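Local coordinates for fatty Acid Kinase (Fak) B3 protein (Streptococcus pneumoniae, PDB 6CNG) that binds a long-chain fatty acid, here linoleic acid, and probably serves as a lipid-carrying subunit of the bacterial fatty acid kinase system, at residues F180-V185 against G217-L222; K196-V201 against I207-K212; Q261-R266 against G292-G297. All blocks are in the same frame, centred on the assembly; numbering follows the deposited sequence.

Interaction 1: F180-V185 against G217-L222; sequences FVLAKV and GTLELL. With EIC (linoleic acid), chain C; ACT (acetate ion), chain I.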
loop_
_atom_site.group_PDB
_atom_site.type_symbol
_atom_site.label_atom_id
_atom_site.label_comp_id
_atom_site.label_asym_id
_atom_site.label_seq_id
_atom_site.Cartn_x
_atom_site.Cartn_y
_atom_site.Cartn_z
ATOM N N PHE A 180 -2.370 6.325 8.614
ATOM C CA PHE A 180 -3.396 5.300 8.748
ATOM C C PHE A 180 -4.233 5.564 9.982
ATOM O O PHE A 180 -3.790 6.204 10.935
ATOM C CB PHE A 180 -2.803 3.894 8.762
ATOM C CG PHE A 180 -1.754 3.681 9.796
ATOM C CD1 PHE A 180 -2.093 3.466 11.111
ATOM C CD2 PHE A 180 -0.420 3.659 9.440
ATOM C CE1 PHE A 180 -1.142 3.258 12.034
ATOM C CE2 PHE A 180 0.544 3.453 10.373
ATOM C CZ PHE A 180 0.201 3.252 11.663
ATOM N N VAL A 181 -5.471 5.106 9.929
ATOM C CA VAL A 181 -6.314 5.016 11.108
ATOM C C VAL A 181 -6.871 3.614 11.203
ATOM O O VAL A 181 -7.590 3.161 10.307
ATOM C CB VAL A 181 -7.479 6.002 11.092
ATOM C CG1 VAL A 181 -8.248 5.860 12.373
ATOM C CG2 VAL A 181 -6.937 7.386 10.875
ATOM N N LEU A 182 -6.586 2.964 12.304
ATOM C CA LEU A 182 -7.005 1.599 12.507
ATOM C C LEU A 182 -7.859 1.512 13.760
ATOM O O LEU A 182 -7.440 1.905 14.841
ATOM C CB LEU A 182 -5.778 0.701 12.621
ATOM C CG LEU A 182 -4.693 0.916 11.589
ATOM C CD1 LEU A 182 -3.552 -0.045 11.824
ATOM C CD2 LEU A 182 -5.230 0.731 10.205
ATOM N N ALA A 183 -9.048 0.941 13.599
ATOM C CA ALA A 183 -9.893 0.581 14.720
ATOM C C ALA A 183 -9.510 -0.757 15.330
ATOM O O ALA A 183 -9.822 -1.007 16.491
ATOM C CB ALA A 183 -11.322 0.523 14.219
ATOM N N LYS A 184 -8.837 -1.615 14.587
ATOM C CA LYS A 184 -8.385 -2.871 15.137
ATOM C C LYS A 184 -7.008 -3.140 14.587
ATOM O O LYS A 184 -6.716 -2.807 13.438
ATOM C CB LYS A 184 -9.287 -4.005 14.710
ATOM C CG LYS A 184 -10.535 -4.099 15.541
ATOM C CD LYS A 184 -11.636 -4.847 14.887
ATOM C CE LYS A 184 -12.527 -5.492 15.938
ATOM N NZ LYS A 184 -12.585 -4.710 17.202
ATOM N N VAL A 185 -6.165 -3.732 15.417
ATOM C CA VAL A 185 -4.781 -4.017 15.030
ATOM C C VAL A 185 -4.385 -5.422 15.441
ATOM O O VAL A 185 -3.205 -5.762 15.499
ATOM C CB VAL A 185 -3.818 -2.980 15.630
ATOM C CG1 VAL A 185 -4.192 -1.580 15.197
ATOM C CG2 VAL A 185 -3.827 -3.078 17.117
ATOM N N GLY A 217 9.960 2.069 7.665
ATOM C CA GLY A 217 8.946 1.178 7.148
ATOM C C GLY A 217 8.184 0.391 8.190
ATOM O O GLY A 217 7.816 -0.751 7.929
ATOM N N THR A 218 7.951 0.974 9.364
ATOM C CA THR A 218 7.281 0.338 10.481
ATOM C C THR A 218 6.090 1.185 10.892
ATOM O O THR A 218 5.970 2.350 10.515
ATOM C CB THR A 218 8.201 0.173 11.703
ATOM O OG1 THR A 218 8.536 1.453 12.237
ATOM C CG2 THR A 218 9.472 -0.554 11.334
ATOM N N LEU A 219 5.219 0.597 11.699
ATOM C CA LEU A 219 4.116 1.368 12.256
ATOM C C LEU A 219 4.639 2.317 13.327
ATOM O O LEU A 219 5.410 1.918 14.196
ATOM C CB LEU A 219 3.061 0.453 12.874
ATOM C CG LEU A 219 2.165 -0.266 11.884
ATOM C CD1 LEU A 219 2.842 -1.556 11.430
ATOM C CD2 LEU A 219 0.847 -0.562 12.516
ATOM N N GLU A 220 4.193 3.564 13.281
ATOM C CA GLU A 220 4.541 4.530 14.306
ATOM C C GLU A 220 3.301 5.280 14.750
ATOM O O GLU A 220 2.581 5.849 13.925
ATOM C CB GLU A 220 5.610 5.509 13.810
ATOM C CG GLU A 220 5.918 6.646 14.804
ATOM C CD GLU A 220 7.366 7.172 14.763
ATOM O OE1 GLU A 220 8.281 6.468 14.266
ATOM O OE2 GLU A 220 7.588 8.306 15.253
ATOM N N LEU A 221 3.077 5.303 16.043
ATOM C CA LEU A 221 1.908 5.941 16.596
ATOM C C LEU A 221 2.054 7.450 16.600
ATOM O O LEU A 221 3.133 7.992 16.840
ATOM C CB LEU A 221 1.733 5.461 18.023
ATOM C CG LEU A 221 0.535 6.008 18.760
ATOM C CD1 LEU A 221 -0.737 5.645 18.089
ATOM C CD2 LEU A 221 0.596 5.468 20.161
ATOM N N LEU A 222 0.931 8.122 16.377
ATOM C CA LEU A 222 0.875 9.569 16.350
ATOM C C LEU A 222 -0.193 10.097 17.288
ATOM O O LEU A 222 0.017 11.085 17.996
ATOM C CB LEU A 222 0.531 10.078 14.957
ATOM C CG LEU A 222 1.532 9.832 13.847
ATOM C CD1 LEU A 222 0.995 10.412 12.590
ATOM C CD2 LEU A 222 2.880 10.394 14.147
HETATM C C1 EIC C . 3.787 -10.864 4.641
HETATM C C2 EIC C . 3.014 -9.557 4.503
HETATM C C3 EIC C . 3.020 -8.707 5.754
HETATM C C4 EIC C . 2.512 -7.311 5.477
HETATM C C5 EIC C . 2.610 -6.420 6.697
HETATM C C6 EIC C . 2.207 -4.981 6.393
HETATM C C7 EIC C . 0.691 -4.782 6.252
HETATM C C8 EIC C . 0.366 -3.374 5.789
HETATM C C9 EIC C . -1.124 -3.294 5.554
HETATM C C10 EIC C . -1.939 -2.828 6.475
HETATM C C11 EIC C . -1.458 -2.356 7.840
HETATM C C12 EIC C . -2.148 -1.018 8.069
HETATM C C13 EIC C . -1.537 0.087 8.439
HETATM C C14 EIC C . -0.049 0.139 8.718
HETATM C C15 EIC C . 0.755 0.408 7.448
HETATM C C16 EIC C . 2.235 0.477 7.792
HETATM C C17 EIC C . 3.085 0.580 6.558
HETATM C C18 EIC C . 4.544 0.601 6.954
HETATM O O1 EIC C . 4.954 -10.984 4.179
HETATM O O2 EIC C . 3.243 -11.831 5.230
HETATM C C ACT I . -10.387 -7.762 19.319
HETATM O O ACT I . -9.231 -8.217 19.526
HETATM O OXT ACT I . -10.742 -6.881 18.477
HETATM C CH3 ACT I . -11.509 -8.389 20.233
#

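Interaction 2: K196-V201 against I207-K212; sequences KLIGTV and IRMVGK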
loop_
_atom_site.group_PDB
_atom_site.type_symbol
_atom_site.label_atom_id
_atom_site.label_comp_id
_atom_site.label_asym_id
_atom_site.label_seq_id
_atom_site.Cartn_x
_atom_site.Cartn_y
_atom_site.Cartn_z
ATOM N N LYS A 196 2.886 -5.785 21.307
ATOM C CA LYS A 196 1.886 -5.766 22.373
ATOM C C LYS A 196 1.924 -4.469 23.175
ATOM O O LYS A 196 0.881 -4.008 23.639
ATOM C CB LYS A 196 2.096 -6.952 23.313
ATOM C CG LYS A 196 1.591 -8.290 22.805
ATOM C CD LYS A 196 2.543 -8.949 21.829
ATOM C CE LYS A 196 2.152 -10.419 21.608
ATOM N NZ LYS A 196 2.927 -11.121 20.525
ATOM N N LEU A 197 3.107 -3.869 23.345
ATOM C CA LEU A 197 3.281 -2.544 23.939
ATOM C C LEU A 197 2.315 -1.539 23.320
ATOM O O LEU A 197 1.390 -1.055 23.988
ATOM C CB LEU A 197 4.735 -2.076 23.752
ATOM C CG LEU A 197 5.237 -0.851 24.524
ATOM C CD1 LEU A 197 5.021 -1.097 26.003
ATOM C CD2 LEU A 197 6.716 -0.540 24.222
ATOM N N ILE A 198 2.516 -1.228 22.038
ATOM C CA ILE A 198 1.644 -0.281 21.351
ATOM C C ILE A 198 0.275 -0.906 21.125
ATOM O O ILE A 198 -0.769 -0.257 21.282
ATOM C CB ILE A 198 2.318 0.188 20.046
ATOM C CG1 ILE A 198 3.596 0.973 20.353
ATOM C CG2 ILE A 198 1.389 1.057 19.200
ATOM C CD1 ILE A 198 4.909 0.193 20.094
ATOM N N GLY A 199 0.260 -2.202 20.830
ATOM C CA GLY A 199 -0.970 -2.859 20.428
ATOM C C GLY A 199 -2.080 -2.814 21.451
ATOM O O GLY A 199 -3.251 -2.824 21.086
ATOM N N THR A 200 -1.737 -2.792 22.735
ATOM C CA THR A 200 -2.760 -2.804 23.763
ATOM C C THR A 200 -3.389 -1.431 23.928
ATOM O O THR A 200 -4.563 -1.352 24.296
ATOM C CB THR A 200 -2.180 -3.278 25.099
ATOM O OG1 THR A 200 -1.241 -2.313 25.609
ATOM C CG2 THR A 200 -1.494 -4.653 24.954
ATOM N N VAL A 201 -2.640 -0.355 23.619
ATOM C CA VAL A 201 -3.095 1.011 23.871
ATOM C C VAL A 201 -4.013 1.542 22.780
ATOM O O VAL A 201 -4.579 2.620 22.947
ATOM C CB VAL A 201 -1.971 2.039 24.117
ATOM C CG1 VAL A 201 -1.338 1.840 25.491
ATOM C CG2 VAL A 201 -0.927 1.961 23.064
ATOM N N ILE A 207 -10.926 3.137 20.734
ATOM C CA ILE A 207 -9.670 3.833 20.495
ATOM C C ILE A 207 -9.056 3.338 19.192
ATOM O O ILE A 207 -8.631 2.180 19.096
ATOM C CB ILE A 207 -8.703 3.657 21.669
ATOM C CG1 ILE A 207 -9.262 4.346 22.922
ATOM C CG2 ILE A 207 -7.359 4.194 21.313
ATOM C CD1 ILE A 207 -9.570 5.819 22.747
ATOM N N ARG A 208 -8.977 4.229 18.195
ATOM C CA ARG A 208 -8.389 3.919 16.901
ATOM C C ARG A 208 -6.971 4.463 16.854
ATOM O O ARG A 208 -6.699 5.544 17.378
ATOM C CB ARG A 208 -9.221 4.513 15.770
ATOM C CG ARG A 208 -10.702 4.277 15.958
ATOM C CD ARG A 208 -11.544 4.577 14.742
ATOM N NE ARG A 208 -12.970 4.404 15.066
ATOM C CZ ARG A 208 -13.992 4.954 14.402
ATOM N NH1 ARG A 208 -13.781 5.731 13.347
ATOM N NH2 ARG A 208 -15.241 4.727 14.802
ATOM N N MET A 209 -6.068 3.683 16.272
ATOM C CA MET A 209 -4.670 4.064 16.147
ATOM C C MET A 209 -4.482 4.991 14.960
ATOM O O MET A 209 -4.723 4.611 13.821
ATOM C CB MET A 209 -3.809 2.835 15.934
ATOM C CG MET A 209 -2.354 3.164 15.797
ATOM S SD MET A 209 -1.363 1.714 15.523
ATOM C CE MET A 209 0.312 2.348 15.575
ATOM N N VAL A 210 -4.000 6.185 15.225
ATOM C CA VAL A 210 -3.624 7.121 14.184
ATOM C C VAL A 210 -2.112 7.058 14.079
ATOM O O VAL A 210 -1.403 7.288 15.058
ATOM C CB VAL A 210 -4.099 8.532 14.536
ATOM C CG1 VAL A 210 -3.664 9.492 13.508
ATOM C CG2 VAL A 210 -5.593 8.555 14.671
ATOM N N GLY A 211 -1.612 6.712 12.911
ATOM C CA GLY A 211 -0.197 6.472 12.800
ATOM C C GLY A 211 0.298 6.821 11.424
ATOM O O GLY A 211 -0.464 7.185 10.530
ATOM N N LYS A 212 1.608 6.708 11.267
ATOM C CA LYS A 212 2.244 6.924 9.992
ATOM C C LYS A 212 3.190 5.782 9.693
ATOM O O LYS A 212 3.592 5.045 10.581
ATOM C CB LYS A 212 3.041 8.225 9.973
ATOM C CG LYS A 212 4.207 8.283 10.909
ATOM C CD LYS A 212 4.890 9.652 10.843
ATOM C CE LYS A 212 6.221 9.727 11.588
ATOM N NZ LYS A 212 6.801 11.142 11.646
#

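Interaction 3: Q261-R266 against G292-G297; sequences QQLSER and GGLLMG. With EIC (linoleic acid), chain C.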
loop_
_atom_site.group_PDB
_atom_site.type_symbol
_atom_site.label_atom_id
_atom_site.label_comp_id
_atom_site.label_asym_id
_atom_site.label_seq_id
_atom_site.Cartn_x
_atom_site.Cartn_y
_atom_site.Cartn_z
ATOM N N GLN A 261 -15.414 9.882 2.982
ATOM C CA GLN A 261 -16.095 10.995 2.330
ATOM C C GLN A 261 -16.104 12.238 3.215
ATOM O O GLN A 261 -15.973 13.349 2.701
ATOM C CB GLN A 261 -17.497 10.587 1.848
ATOM C CG GLN A 261 -18.363 11.737 1.237
ATOM C CD GLN A 261 -17.783 12.441 -0.041
ATOM O OE1 GLN A 261 -16.855 11.951 -0.680
ATOM N NE2 GLN A 261 -18.351 13.589 -0.393
ATOM N N GLN A 262 -16.208 12.084 4.536
ATOM C CA GLN A 262 -16.270 13.254 5.402
ATOM C C GLN A 262 -14.906 13.906 5.549
ATOM O O GLN A 262 -14.816 15.131 5.671
ATOM C CB GLN A 262 -16.815 12.881 6.774
ATOM C CG GLN A 262 -18.252 12.285 6.763
ATOM C CD GLN A 262 -19.348 13.284 7.145
ATOM O OE1 GLN A 262 -19.063 14.410 7.554
ATOM N NE2 GLN A 262 -20.607 12.870 7.009
ATOM N N LEU A 263 -13.847 13.092 5.574
ATOM C CA LEU A 263 -12.491 13.622 5.546
ATOM C C LEU A 263 -12.198 14.310 4.218
ATOM O O LEU A 263 -11.627 15.407 4.203
ATOM C CB LEU A 263 -11.496 12.491 5.828
ATOM C CG LEU A 263 -9.997 12.790 5.883
ATOM C CD1 LEU A 263 -9.669 13.812 6.928
ATOM C CD2 LEU A 263 -9.247 11.531 6.163
ATOM N N SER A 264 -12.623 13.698 3.099
ATOM C CA SER A 264 -12.400 14.258 1.766
ATOM C C SER A 264 -13.041 15.628 1.623
ATOM O O SER A 264 -12.432 16.558 1.092
ATOM C CB SER A 264 -12.946 13.296 0.710
ATOM O OG SER A 264 -13.062 13.900 -0.562
ATOM N N GLU A 265 -14.284 15.762 2.060
ATOM C CA GLU A 265 -14.929 17.065 2.010
ATOM C C GLU A 265 -14.141 18.094 2.809
ATOM O O GLU A 265 -13.859 19.174 2.300
ATOM C CB GLU A 265 -16.381 16.963 2.466
ATOM C CG GLU A 265 -17.325 16.377 1.413
ATOM C CD GLU A 265 -17.470 17.249 0.155
ATOM O OE1 GLU A 265 -17.718 16.690 -0.944
ATOM O OE2 GLU A 265 -17.331 18.493 0.250
ATOM N N ARG A 266 -13.761 17.766 4.052
ATOM C CA ARG A 266 -13.007 18.701 4.889
ATOM C C ARG A 266 -11.727 19.138 4.208
ATOM O O ARG A 266 -11.351 20.313 4.262
ATOM C CB ARG A 266 -12.617 18.048 6.215
ATOM C CG ARG A 266 -13.365 18.513 7.410
ATOM C CD ARG A 266 -12.465 18.758 8.606
ATOM N NE ARG A 266 -11.987 20.140 8.638
ATOM C CZ ARG A 266 -11.457 20.724 9.705
ATOM N NH1 ARG A 266 -11.339 20.034 10.837
ATOM N NH2 ARG A 266 -11.058 21.997 9.638
ATOM N N GLY A 292 -13.025 -1.073 9.205
ATOM C CA GLY A 292 -12.968 0.329 9.526
ATOM C C GLY A 292 -11.631 0.976 9.259
ATOM O O GLY A 292 -11.464 2.155 9.573
ATOM N N GLY A 293 -10.678 0.245 8.703
ATOM C CA GLY A 293 -9.339 0.757 8.562
ATOM C C GLY A 293 -9.182 1.679 7.372
ATOM O O GLY A 293 -9.931 1.640 6.398
ATOM N N LEU A 294 -8.156 2.520 7.464
ATOM C CA LEU A 294 -7.827 3.470 6.417
ATOM C C LEU A 294 -6.323 3.577 6.282
ATOM O O LEU A 294 -5.626 3.717 7.282
ATOM C CB LEU A 294 -8.364 4.843 6.793
ATOM C CG LEU A 294 -7.814 6.001 5.956
ATOM C CD1 LEU A 294 -8.308 5.944 4.533
ATOM C CD2 LEU A 294 -8.196 7.303 6.592
ATOM N N LEU A 295 -5.843 3.521 5.042
ATOM C CA LEU A 295 -4.441 3.739 4.713
ATOM C C LEU A 295 -4.402 4.822 3.647
ATOM O O LEU A 295 -4.617 4.546 2.466
ATOM C CB LEU A 295 -3.776 2.497 4.154
ATOM C CG LEU A 295 -3.678 1.216 4.949
ATOM C CD1 LEU A 295 -2.272 0.639 4.737
ATOM C CD2 LEU A 295 -4.006 1.444 6.425
ATOM N N MET A 296 -4.068 6.028 4.052
ATOM C CA MET A 296 -4.130 7.178 3.180
ATOM C C MET A 296 -2.725 7.575 2.740
ATOM O O MET A 296 -1.900 7.952 3.566
ATOM C CB MET A 296 -4.784 8.295 3.974
ATOM C CG MET A 296 -4.685 9.604 3.364
ATOM S SD MET A 296 -5.817 10.771 4.125
ATOM C CE MET A 296 -5.068 10.979 5.757
ATOM N N GLY A 297 -2.466 7.487 1.444
ATOM C CA GLY A 297 -1.257 8.038 0.878
ATOM C C GLY A 297 -1.487 9.456 0.388
ATOM O O GLY A 297 -2.580 9.808 -0.047
HETATM C C1 EIC C . 3.787 -10.864 4.641
HETATM C C2 EIC C . 3.014 -9.557 4.503
HETATM C C3 EIC C . 3.020 -8.707 5.754
HETATM C C4 EIC C . 2.512 -7.311 5.477
HETATM C C5 EIC C . 2.610 -6.420 6.697
HETATM C C6 EIC C . 2.207 -4.981 6.393
HETATM C C7 EIC C . 0.691 -4.782 6.252
HETATM C C8 EIC C . 0.366 -3.374 5.789
HETATM C C9 EIC C . -1.124 -3.294 5.554
HETATM C C10 EIC C . -1.939 -2.828 6.475
HETATM C C11 EIC C . -1.458 -2.356 7.840
HETATM C C12 EIC C . -2.148 -1.018 8.069
HETATM C C13 EIC C . -1.537 0.087 8.439
HETATM C C14 EIC C . -0.049 0.139 8.718
HETATM C C15 EIC C . 0.755 0.408 7.448
HETATM C C16 EIC C . 2.235 0.477 7.792
HETATM C C17 EIC C . 3.085 0.580 6.558
HETATM C C18 EIC C . 4.544 0.601 6.954
HETATM O O1 EIC C . 4.954 -10.984 4.179
HETATM O O2 EIC C . 3.243 -11.831 5.230
#

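Interaction 1: F180-V185 against G217-L222
Phe-180 and Leu-219 make the main apolar contact between the segments: the ring atom Phe-180 CZ lies 4.0 Å from both CG and CD2 of Leu-219, with the CD2 methyl oblique to the ring. The two side chains cross at about a right angle. With chi1 at 55°, Phe-180 CG lies between the backbone N and the carbonyl carbon, and the ring tip, CZ, reaches the leucine although the two CA atoms are 9.2 Å apart. Leu-182 CD1 is more distant, 4.5 Å from Leu-219 CD2.

Linoleic acid makes the second set of apolar contacts. Its C14 sits over one face of the Phe-180 ring, offset toward the rim, 3.6 Å from CD2. The same carbon is 3.9 Å from Leu-219 CG, and C13 is 3.9 Å from Leu-182 CD1. The chain end, C18, comes 3.7 Å from Gly-217 O, a carbonyl that accepts a hydrogen bond from Thr-107.

A peripheral polar contact joins Lys-184 NZ, as donor, to OXT of an acetate ion, probably from the crystallisation liquor, at 3.1 Å.

Strands 176-182 and 219-226 both pair with strand 207-213, which runs between them in the sheet. Their local axes diverge by 83°, while Leu-188 of helix 186-190 packs on both Leu-182 and Leu-219.

Interaction 2: K196-V201 against I207-K212
Ile-198 and Met-209 make the side-chain contact between this short helix and the strand, with Ile-198 CG2 4.0 Å from Met-209 CE. A second touch lies nearer the five-residue loop between the segments, where Ile-207 CG2 comes 3.6 Å from the backbone carbonyl oxygen Val-201 O.

The torsions explain which branches meet. Met-209 is extended throughout, CG lying opposite the backbone N at a chi1 of 180°, and this carries its terminal methyl up to the helix. On Ile-198 the CG2 branch does the touching, while the end of the longer branch leads away from the strand.

Farther out, sheet hydrogen bonds fix both edges of the strand: Met-209 pairs with Leu-182, and Val-210 with Leu-222. Leu-221, Val-202 and the pocket residue Phe-180 pack against the Met-209 side chain, which is about 7 Å from linoleic acid. The helix thus packs on the strand next to 176-182 in the mixed sheet, away from the annotated sites.

The summed buried surface is a modest 104 Å². With two van der Waals touches, methyl to methyl and methyl to carbonyl oxygen, and no hydrogen bond or charge pair between the segments, the contact is weakly directional and probably depends on shape.

Interaction 3: Q261-R266 against G292-G297
Leu-263 projects from its helix toward the strand and meets Met-296 tip to tip, with Leu-263 CD2 4.1 Å from Met-296 SD. The same methyl is 4.4 Å from Leu-294 CD2, so one branch of the leucine serves both strand residues. The closest CA atoms of the two segments, those of Leu-263 and Met-296, are 10.8 Å apart; the side chains must span that gap.

Both main partners are set up for the reach. On Leu-263, CB already points at the strand, and a chi1 of -179° swings CG to the side away from the backbone N, with CD2 as the branch that reaches Met-296 and Leu-294. Met-296 runs extended through chi2 and then bends at chi3 (69°), which brings its sulfur and terminal methyl to nearly the same distance from Leu-263 CD2; the end of the methionine meets the leucine through both atoms. All three residues are buried, no hydrogen bond crosses the segments, and the summed buried surface is 81 Å². Met-251 of strand 247-253 touches all three side chains, while Val-232 and Tyr-236 of helix 228-242 also pack on Leu-263.

Alternation along the strand sends Leu-295 to the other face of the sheet. There its CD2 lies 3.5 Å from linoleic acid C13, and Phe-180 and Leu-182 pack beside it. At the N-terminal end of segment 292-297, Gly-292 and Gly-293 are both hydrogen-bonded through the backbone to Arg-254, a geometry that fits a G1 beta bulge.

The arrangement is that of an alpha/beta layered domain: helices 257-270 and 228-242 pack on one face of the mixed sheet, and the opposite face contributes to the fatty acid pocket of this DegV-family protein.

Overall arrangement
Following the chain, strand 176-182 opens interaction 1, which closes at 217-222 after 31 intervening residues. Interaction 2 falls wholly within that excursion, joining helix 196-201 to strand 207-213. Interaction 3 comes later, in series with both, and brings helix 257-270 against the C-terminal strand 294-300; none of the contacts cross. All three reach one six-stranded sheet. Interactions 1 and 2 also meet by packing, Phe-180 CE2 lying 3.4 Å from Lys-212 O, and Val-181 O lies 3.0 Å from Leu-294 N between interactions 1 and 3. Residues 180-182 thus connect the neighbouring strands, and both interactions 1 and 3 touch linoleic acid.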